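Local coordinates for protein phosphatidylinositol-specific phospholipase C (Listeria monocytogenes, PDB 2PLC) that belongs to the phosphatidylinositol-specific phospholipase C family and is built on an alpha/beta barrel of the TIM type, at residues A[25-30]-A[48-53]; A[4-9]-A[19-24]. All blocks are in the same frame, centred on the assembly; numbering follows the deposited sequence.

From the N terminus, residues 4-9 come first, and interaction 2 sets them against 19-24 after a short connection without helix or strand. This loop closes before the next begins. Strand 20-24 then leads directly into 25-30, and interaction 1 joins that loop to 48-53 at the start of helix 50-55, closing a longer loop that carries helices 34-38 and 40-43. The two contacts are therefore in series, neither nested nor crossed, with centres about 16 Å apart. Interaction 2 ties the N-terminal segment to a barrel strand, and interaction 1 ties the loop leaving that strand to the N-terminal end of helix 50-55. They touch where Gln53 OE1 lies 2.9 Å from Thr24 OG1, a probable hydrogen bond.

Interaction 1. Residues A[25-30]-A[48-53]; sequences HDTMSY and MSLYQQ
Met28 and Leu50 bring their CA atoms to 6.7 Å where the loop leaving strand 20-24, folded into a type I turn from Asp26 to Ser29, passes the start of helix 50-55. The ring of Tyr30 lies against the backbone there. Ser49 CA stands 3.6 Å from the centroid of the Tyr30 ring and 19° off its normal, a CH-pi contact, while Met48 O sits over the same face, 3.4 Å from Tyr30 CD2. A tyrosine suits this place because its hydroxyl adds a polar contact to the flat surface: Leu50 N gives a weak but nearly straight bond to Tyr30 OH (3.2 Å, 167°).

In this TIM-type barrel the contact thus joins a loop at the C-terminal end of a barrel strand to a helix N terminus. Ser49 is the N-cap, its OG accepting a weak bond from Gln52 N. Leu50 N, in the first turn, has no preceding helical carbonyl to use, so the tyrosine oxygen serves it.

Gln53, extended beyond CG, bridges loop and helix. Its NE2 donates to Thr27 O at 3.2 Å and to Met48 O at 3.0 Å, both acceptors close to its amide plane, and Thr24 OG1 bonds its OE1; together these fix the rotation of the carboxamide. Thr27 divides its branches: OG1 bonds Asp62 N and Thr24 OG1, whereas CG2 lies against Gln53 OE1 and packs 3.8 Å from Leu50 CD1. Met28, bent at chi2 and chi3, lays SD 4.1 Å from Leu50 CB, and both side chains continue onto Val85 of helix 82-95.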
ATOM      1  N   HIS A  25       2.586  -1.142   5.874  1.00 12.75           N
ATOM      2  CA  HIS A  25       3.001  -2.516   5.629  1.00 10.27           C
ATOM      3  C   HIS A  25       2.141  -3.394   6.530  1.00 15.55           C
ATOM      4  O   HIS A  25       1.949  -3.071   7.705  1.00 13.44           O
ATOM      5  CB  HIS A  25       4.486  -2.687   5.969  1.00 10.98           C
ATOM      6  CG  HIS A  25       4.923  -4.112   6.090  1.00 16.62           C
ATOM      7  ND1 HIS A  25       5.383  -4.650   7.273  1.00 20.92           N
ATOM      8  CD2 HIS A  25       4.972  -5.112   5.179  1.00 17.82           C
ATOM      9  CE1 HIS A  25       5.699  -5.917   7.085  1.00 21.05           C
ATOM     10  NE2 HIS A  25       5.459  -6.223   5.823  1.00 18.53           N
ATOM     11  N   ASP A  26       1.597  -4.473   5.968  1.00 16.79           N
ATOM     12  CA  ASP A  26       0.740  -5.403   6.707  1.00 15.23           C
ATOM     13  C   ASP A  26      -0.336  -4.625   7.471  1.00 12.80           C
ATOM     14  O   ASP A  26      -0.490  -4.736   8.691  1.00 15.86           O
ATOM     15  CB  ASP A  26       1.581  -6.251   7.658  1.00 17.65           C
ATOM     16  CG  ASP A  26       1.002  -7.627   7.881  1.00 22.65           C
ATOM     17  OD1 ASP A  26      -0.157  -7.901   7.487  1.00 24.21           O
ATOM     18  OD2 ASP A  26       1.737  -8.445   8.454  1.00 25.52           O
ATOM     19  N   THR A  27      -1.061  -3.827   6.702  1.00 15.32           N
ATOM     20  CA  THR A  27      -2.129  -2.961   7.159  1.00 14.69           C
ATOM     21  C   THR A  27      -3.035  -3.465   8.284  1.00 14.93           C
ATOM     22  O   THR A  27      -3.309  -2.726   9.232  1.00 12.36           O
ATOM     23  CB  THR A  27      -3.008  -2.580   5.958  1.00 17.67           C
ATOM     24  OG1 THR A  27      -2.179  -2.022   4.923  1.00 16.18           O
ATOM     25  CG2 THR A  27      -4.087  -1.573   6.371  1.00 14.46           C
ATOM     26  N   MET A  28      -3.491  -4.713   8.173  1.00 14.23           N
ATOM     27  CA  MET A  28      -4.416  -5.303   9.143  1.00  7.88           C
ATOM     28  C   MET A  28      -3.845  -5.884  10.427  1.00 14.16           C
ATOM     29  O   MET A  28      -4.606  -6.318  11.291  1.00 11.36           O
ATOM     30  CB  MET A  28      -5.267  -6.384   8.469  1.00  7.32           C
ATOM     31  CG  MET A  28      -6.065  -5.902   7.275  1.00  9.31           C
ATOM     32  SD  MET A  28      -6.977  -4.384   7.616  1.00 17.98           S
ATOM     33  CE  MET A  28      -8.420  -5.028   8.502  1.00 19.33           C
ATOM     34  N   SER A  29      -2.522  -5.919  10.555  1.00  9.70           N
ATOM     35  CA  SER A  29      -1.908  -6.479  11.749  1.00 13.19           C
ATOM     36  C   SER A  29      -1.867  -5.525  12.944  1.00 11.32           C
ATOM     37  O   SER A  29      -0.794  -5.104  13.392  1.00 17.82           O
ATOM     38  CB  SER A  29      -0.511  -7.007  11.438  1.00 10.23           C
ATOM     39  OG  SER A  29      -0.014  -7.757  12.532  1.00 23.74           O
ATOM     40  N   TYR A  30      -3.047  -5.160  13.429  1.00 16.94           N
ATOM     41  CA  TYR A  30      -3.188  -4.285  14.594  1.00 16.01           C
ATOM     42  C   TYR A  30      -4.162  -4.953  15.554  1.00 19.09           C
ATOM     43  O   TYR A  30      -4.508  -4.411  16.598  1.00 16.75           O
ATOM     44  CB  TYR A  30      -3.700  -2.893  14.206  1.00 12.43           C
ATOM     45  CG  TYR A  30      -4.997  -2.895  13.439  1.00 11.24           C
ATOM     46  CD1 TYR A  30      -6.229  -2.918  14.103  1.00 13.12           C
ATOM     47  CD2 TYR A  30      -4.996  -2.877  12.043  1.00 17.57           C
ATOM     48  CE1 TYR A  30      -7.426  -2.923  13.390  1.00 17.55           C
ATOM     49  CE2 TYR A  30      -6.186  -2.880  11.319  1.00 21.84           C
ATOM     50  CZ  TYR A  30      -7.394  -2.901  11.993  1.00 22.77           C
ATOM     51  OH  TYR A  30      -8.563  -2.874  11.269  1.00 23.27           O
ATOM     52  N   MET A  48      -3.205   1.773  14.467  1.00 17.32           N
ATOM     53  CA  MET A  48      -4.433   2.353  13.925  1.00  8.96           C
ATOM     54  C   MET A  48      -5.215   1.318  13.138  1.00 13.66           C
ATOM     55  O   MET A  48      -4.627   0.457  12.487  1.00 21.26           O
ATOM     56  CB  MET A  48      -4.124   3.539  12.998  1.00 16.60           C
ATOM     57  CG  MET A  48      -3.683   4.816  13.708  1.00 17.25           C
ATOM     58  SD  MET A  48      -3.358   6.183  12.554  1.00 20.59           S
ATOM     59  CE  MET A  48      -1.907   5.548  11.679  1.00 19.02           C
ATOM     60  N   SER A  49      -6.541   1.378  13.224  1.00 10.85           N
ATOM     61  CA  SER A  49      -7.384   0.453  12.476  1.00 12.13           C
ATOM     62  C   SER A  49      -7.365   0.912  11.020  1.00 16.66           C
ATOM     63  O   SER A  49      -6.914   2.027  10.723  1.00 13.19           O
ATOM     64  CB  SER A  49      -8.824   0.451  13.010  1.00 11.28           C
ATOM     65  OG  SER A  49      -9.464   1.690  12.776  1.00 24.20           O
ATOM     66  N   LEU A  50      -7.859   0.064  10.123  1.00 18.73           N
ATOM     67  CA  LEU A  50      -7.885   0.376   8.696  1.00 20.55           C
ATOM     68  C   LEU A  50      -8.513   1.728   8.431  1.00 20.84           C
ATOM     69  O   LEU A  50      -7.928   2.577   7.769  1.00 25.99           O
ATOM     70  CB  LEU A  50      -8.653  -0.703   7.925  1.00 15.86           C
ATOM     71  CG  LEU A  50      -8.895  -0.508   6.426  1.00  8.41           C
ATOM     72  CD1 LEU A  50      -7.593  -0.237   5.690  1.00 11.42           C
ATOM     73  CD2 LEU A  50      -9.554  -1.747   5.872  1.00 12.51           C
ATOM     74  N   TYR A  51      -9.675   1.947   9.026  1.00 15.81           N
ATOM     75  CA  TYR A  51     -10.390   3.192   8.831  1.00 17.28           C
ATOM     76  C   TYR A  51      -9.635   4.412   9.349  1.00 16.60           C
ATOM     77  O   TYR A  51      -9.672   5.479   8.734  1.00 22.71           O
ATOM     78  CB  TYR A  51     -11.773   3.104   9.461  1.00 22.72           C
ATOM     79  CG  TYR A  51     -12.624   4.273   9.069  1.00 39.03           C
ATOM     80  CD1 TYR A  51     -13.106   4.395   7.764  1.00 45.55           C
ATOM     81  CD2 TYR A  51     -12.859   5.315   9.969  1.00 49.38           C
ATOM     82  CE1 TYR A  51     -13.799   5.539   7.351  1.00 60.13           C
ATOM     83  CE2 TYR A  51     -13.548   6.467   9.576  1.00 63.15           C
ATOM     84  CZ  TYR A  51     -14.015   6.579   8.263  1.00 65.70           C
ATOM     85  OH  TYR A  51     -14.676   7.738   7.861  1.00 66.86           O
ATOM     86  N   GLN A  52      -8.949   4.257  10.477  1.00 22.69           N
ATOM     87  CA  GLN A  52      -8.188   5.363  11.045  1.00 24.59           C
ATOM     88  C   GLN A  52      -7.017   5.735  10.144  1.00 24.62           C
ATOM     89  O   GLN A  52      -6.676   6.911  10.018  1.00 31.25           O
ATOM     90  CB  GLN A  52      -7.666   5.003  12.430  1.00 29.78           C
ATOM     91  CG  GLN A  52      -8.742   4.680  13.428  1.00 38.33           C
ATOM     92  CD  GLN A  52      -8.187   4.500  14.816  1.00 40.73           C
ATOM     93  OE1 GLN A  52      -8.631   5.151  15.758  1.00 52.26           O
ATOM     94  NE2 GLN A  52      -7.194   3.624  14.952  1.00 35.78           N
ATOM     95  N   GLN A  53      -6.396   4.723   9.542  1.00 20.95           N
ATOM     96  CA  GLN A  53      -5.258   4.923   8.648  1.00 21.44           C
ATOM     97  C   GLN A  53      -5.666   5.724   7.415  1.00 18.67           C
ATOM     98  O   GLN A  53      -4.946   6.626   6.984  1.00 20.80           O
ATOM     99  CB  GLN A  53      -4.685   3.578   8.213  1.00 15.04           C
ATOM    100  CG  GLN A  53      -4.035   2.775   9.326  1.00 11.37           C
ATOM    101  CD  GLN A  53      -3.537   1.430   8.841  1.00 18.59           C
ATOM    102  OE1 GLN A  53      -3.062   1.307   7.710  1.00 21.26           O
ATOM    103  NE2 GLN A  53      -3.654   0.407   9.686  1.00 13.00           N
TER

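Interaction 2. Residues A[4-9]-A[19-24]; sequences KQWMSA and LSIPGT
Strand 20-24 belongs to the parallel wall of this TIM-type barrel and pairs with strand 253-257, and Trp6 and Met7 of the N-terminal segment pack against its first residues and Leu19 just before it. The backbones stay well apart, the nearest CA atoms, those of Met7 and Ile21, being 9.8 Å from each other, a gap that the long apolar side chains of Trp6 and Met7 span.

Trp6 reaches across with the outer atoms of its six-membered ring. Trp6 CZ2 meets Pro22 CD at 3.7 Å, the two side chains running past one another in opposing senses, and Trp6 CH2 comes 3.8 Å from Ser20 O. Ile21 CG1 is farther off, 4.5 Å from Trp6 CH2, and lies at the ring edge near its plane. The indole N-H is spent elsewhere, NE1 bonding Gly57 O.

Such packing places an N-terminal segment against the N-terminal end of the barrel strands, where helix 262-269 also meets Pro22 through Ile265, Ile268 and Ile269. Proline, compact and apolar, touches both the indole and helix 262-269; it has no N-H, but its carbonyl still accepts a backbone bond from Arg59, just before strand 60-65.

Met7 works beside the tryptophan. Its CG sits 3.5 Å above the plane of the Trp6 ring, over the centre, and the chain bends at chi3 (116°) to set CE 4.0 Å from Leu19 CD1, where the two side chains cross obliquely. Within the N-terminal segment, Ser8 OG donates to Gln5 O over 2.6 Å.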
ATOM      1  N   LYS A   4      -7.790  13.722   5.333  1.00 33.18           N
ATOM      2  CA  LYS A   4      -8.936  12.909   4.939  1.00 33.17           C
ATOM      3  C   LYS A   4      -9.270  13.041   3.446  1.00 31.94           C
ATOM      4  O   LYS A   4      -9.831  12.121   2.847  1.00 33.26           O
ATOM      5  CB  LYS A   4     -10.146  13.279   5.798  1.00 37.53           C
ATOM      6  CG  LYS A   4     -11.335  12.355   5.644  1.00 48.97           C
ATOM      7  CD  LYS A   4     -12.376  12.625   6.716  1.00 60.71           C
ATOM      8  CE  LYS A   4     -12.947  14.033   6.609  1.00 63.52           C
ATOM      9  NZ  LYS A   4     -13.887  14.330   7.728  1.00 68.23           N
ATOM     10  N   GLN A   5      -8.902  14.174   2.849  1.00 34.53           N
ATOM     11  CA  GLN A   5      -9.165  14.420   1.431  1.00 33.15           C
ATOM     12  C   GLN A   5      -8.013  15.149   0.751  1.00 29.45           C
ATOM     13  O   GLN A   5      -8.239  16.040  -0.063  1.00 32.26           O
ATOM     14  CB  GLN A   5     -10.444  15.245   1.264  1.00 37.57           C
ATOM     15  CG  GLN A   5     -11.688  14.608   1.863  1.00 50.26           C
ATOM     16  CD  GLN A   5     -12.958  15.359   1.524  1.00 54.30           C
ATOM     17  OE1 GLN A   5     -12.942  16.575   1.326  1.00 55.06           O
ATOM     18  NE2 GLN A   5     -14.071  14.633   1.448  1.00 55.71           N
ATOM     19  N   TRP A   6      -6.780  14.748   1.053  1.00 28.84           N
ATOM     20  CA  TRP A   6      -5.611  15.404   0.470  1.00 22.78           C
ATOM     21  C   TRP A   6      -5.440  15.239  -1.037  1.00 26.05           C
ATOM     22  O   TRP A   6      -5.009  16.176  -1.709  1.00 31.17           O
ATOM     23  CB  TRP A   6      -4.324  15.006   1.203  1.00 23.14           C
ATOM     24  CG  TRP A   6      -3.881  13.562   1.037  1.00 24.34           C
ATOM     25  CD1 TRP A   6      -4.273  12.487   1.791  1.00 25.78           C
ATOM     26  CD2 TRP A   6      -2.887  13.067   0.124  1.00 25.87           C
ATOM     27  NE1 TRP A   6      -3.576  11.360   1.414  1.00 19.63           N
ATOM     28  CE2 TRP A   6      -2.720  11.686   0.395  1.00 23.36           C
ATOM     29  CE3 TRP A   6      -2.118  13.655  -0.890  1.00 21.57           C
ATOM     30  CZ2 TRP A   6      -1.816  10.889  -0.312  1.00 21.37           C
ATOM     31  CZ3 TRP A   6      -1.219  12.863  -1.592  1.00 21.47           C
ATOM     32  CH2 TRP A   6      -1.074  11.492  -1.299  1.00 22.24           C
ATOM     33  N   MET A   7      -5.796  14.074  -1.576  1.00 23.57           N
ATOM     34  CA  MET A   7      -5.654  13.829  -3.015  1.00 28.18           C
ATOM     35  C   MET A   7      -6.641  14.612  -3.878  1.00 29.32           C
ATOM     36  O   MET A   7      -6.375  14.870  -5.050  1.00 30.39           O
ATOM     37  CB  MET A   7      -5.773  12.336  -3.335  1.00 25.12           C
ATOM     38  CG  MET A   7      -4.706  11.475  -2.685  1.00 21.28           C
ATOM     39  SD  MET A   7      -4.812   9.776  -3.212  1.00 23.53           S
ATOM     40  CE  MET A   7      -3.280   9.579  -4.064  1.00 25.45           C
ATOM     41  N   SER A   8      -7.779  14.983  -3.300  1.00 33.94           N
ATOM     42  CA  SER A   8      -8.799  15.734  -4.025  1.00 34.10           C
ATOM     43  C   SER A   8      -8.281  17.112  -4.428  1.00 32.90           C
ATOM     44  O   SER A   8      -8.744  17.693  -5.409  1.00 41.44           O
ATOM     45  CB  SER A   8     -10.050  15.895  -3.162  1.00 31.36           C
ATOM     46  OG  SER A   8      -9.788  16.708  -2.036  1.00 38.76           O
ATOM     47  N   ALA A   9      -7.315  17.621  -3.668  1.00 31.53           N
ATOM     48  CA  ALA A   9      -6.721  18.930  -3.922  1.00 32.34           C
ATOM     49  C   ALA A   9      -5.592  18.902  -4.962  1.00 36.30           C
ATOM     50  O   ALA A   9      -4.933  19.917  -5.202  1.00 43.31           O
ATOM     51  CB  ALA A   9      -6.225  19.535  -2.618  1.00 28.18           C
ATOM     52  N   LEU A  19       3.744  11.181  -7.633  1.00 22.64           N
ATOM     53  CA  LEU A  19       3.373  11.505  -6.254  1.00 22.64           C
ATOM     54  C   LEU A  19       4.210  10.856  -5.159  1.00 20.94           C
ATOM     55  O   LEU A  19       4.924   9.878  -5.388  1.00 21.62           O
ATOM     56  CB  LEU A  19       1.911  11.122  -6.003  1.00 16.12           C
ATOM     57  CG  LEU A  19       0.795  11.742  -6.838  1.00 19.94           C
ATOM     58  CD1 LEU A  19      -0.523  11.070  -6.493  1.00 23.94           C
ATOM     59  CD2 LEU A  19       0.720  13.226  -6.578  1.00 25.48           C
ATOM     60  N   SER A  20       4.100  11.429  -3.963  1.00 18.29           N
ATOM     61  CA  SER A  20       4.744  10.922  -2.757  1.00 22.87           C
ATOM     62  C   SER A  20       3.545  10.409  -1.954  1.00 24.08           C
ATOM     63  O   SER A  20       2.706  11.187  -1.492  1.00 17.75           O
ATOM     64  CB  SER A  20       5.454  12.044  -2.005  1.00 21.70           C
ATOM     65  OG  SER A  20       6.504  12.570  -2.792  1.00 26.58           O
ATOM     66  N   ILE A  21       3.441   9.093  -1.829  1.00 20.77           N
ATOM     67  CA  ILE A  21       2.304   8.492  -1.141  1.00 20.53           C
ATOM     68  C   ILE A  21       2.661   7.713   0.117  1.00 16.40           C
ATOM     69  O   ILE A  21       3.582   6.901   0.101  1.00 13.87           O
ATOM     70  CB  ILE A  21       1.569   7.536  -2.107  1.00 23.09           C
ATOM     71  CG1 ILE A  21       1.206   8.282  -3.397  1.00 19.18           C
ATOM     72  CG2 ILE A  21       0.331   6.948  -1.445  1.00 16.80           C
ATOM     73  CD1 ILE A  21       0.750   7.385  -4.522  1.00 19.01           C
ATOM     74  N   PRO A  22       1.949   7.976   1.232  1.00 16.86           N
ATOM     75  CA  PRO A  22       2.173   7.291   2.515  1.00 12.78           C
ATOM     76  C   PRO A  22       1.420   5.962   2.456  1.00 15.01           C
ATOM     77  O   PRO A  22       0.269   5.921   2.007  1.00 17.99           O
ATOM     78  CB  PRO A  22       1.492   8.213   3.538  1.00 10.76           C
ATOM     79  CG  PRO A  22       1.179   9.488   2.782  1.00 17.80           C
ATOM     80  CD  PRO A  22       0.930   9.026   1.384  1.00 13.69           C
ATOM     81  N   GLY A  23       2.057   4.886   2.902  1.00 11.69           N
ATOM     82  CA  GLY A  23       1.406   3.586   2.892  1.00 11.86           C
ATOM     83  C   GLY A  23       1.749   2.812   4.144  1.00  8.34           C
ATOM     84  O   GLY A  23       2.640   3.209   4.888  1.00 13.52           O
ATOM     85  N   THR A  24       1.041   1.715   4.387  1.00  9.53           N
ATOM     86  CA  THR A  24       1.299   0.887   5.558  1.00  7.63           C
ATOM     87  C   THR A  24       1.640  -0.547   5.152  1.00 13.47           C
ATOM     88  O   THR A  24       1.087  -1.087   4.185  1.00  7.61           O
ATOM     89  CB  THR A  24       0.085   0.841   6.495  1.00 14.27           C
ATOM     90  OG1 THR A  24      -1.091   0.553   5.728  1.00 16.66           O
ATOM     91  CG2 THR A  24      -0.089   2.153   7.230  1.00 10.90           C
TER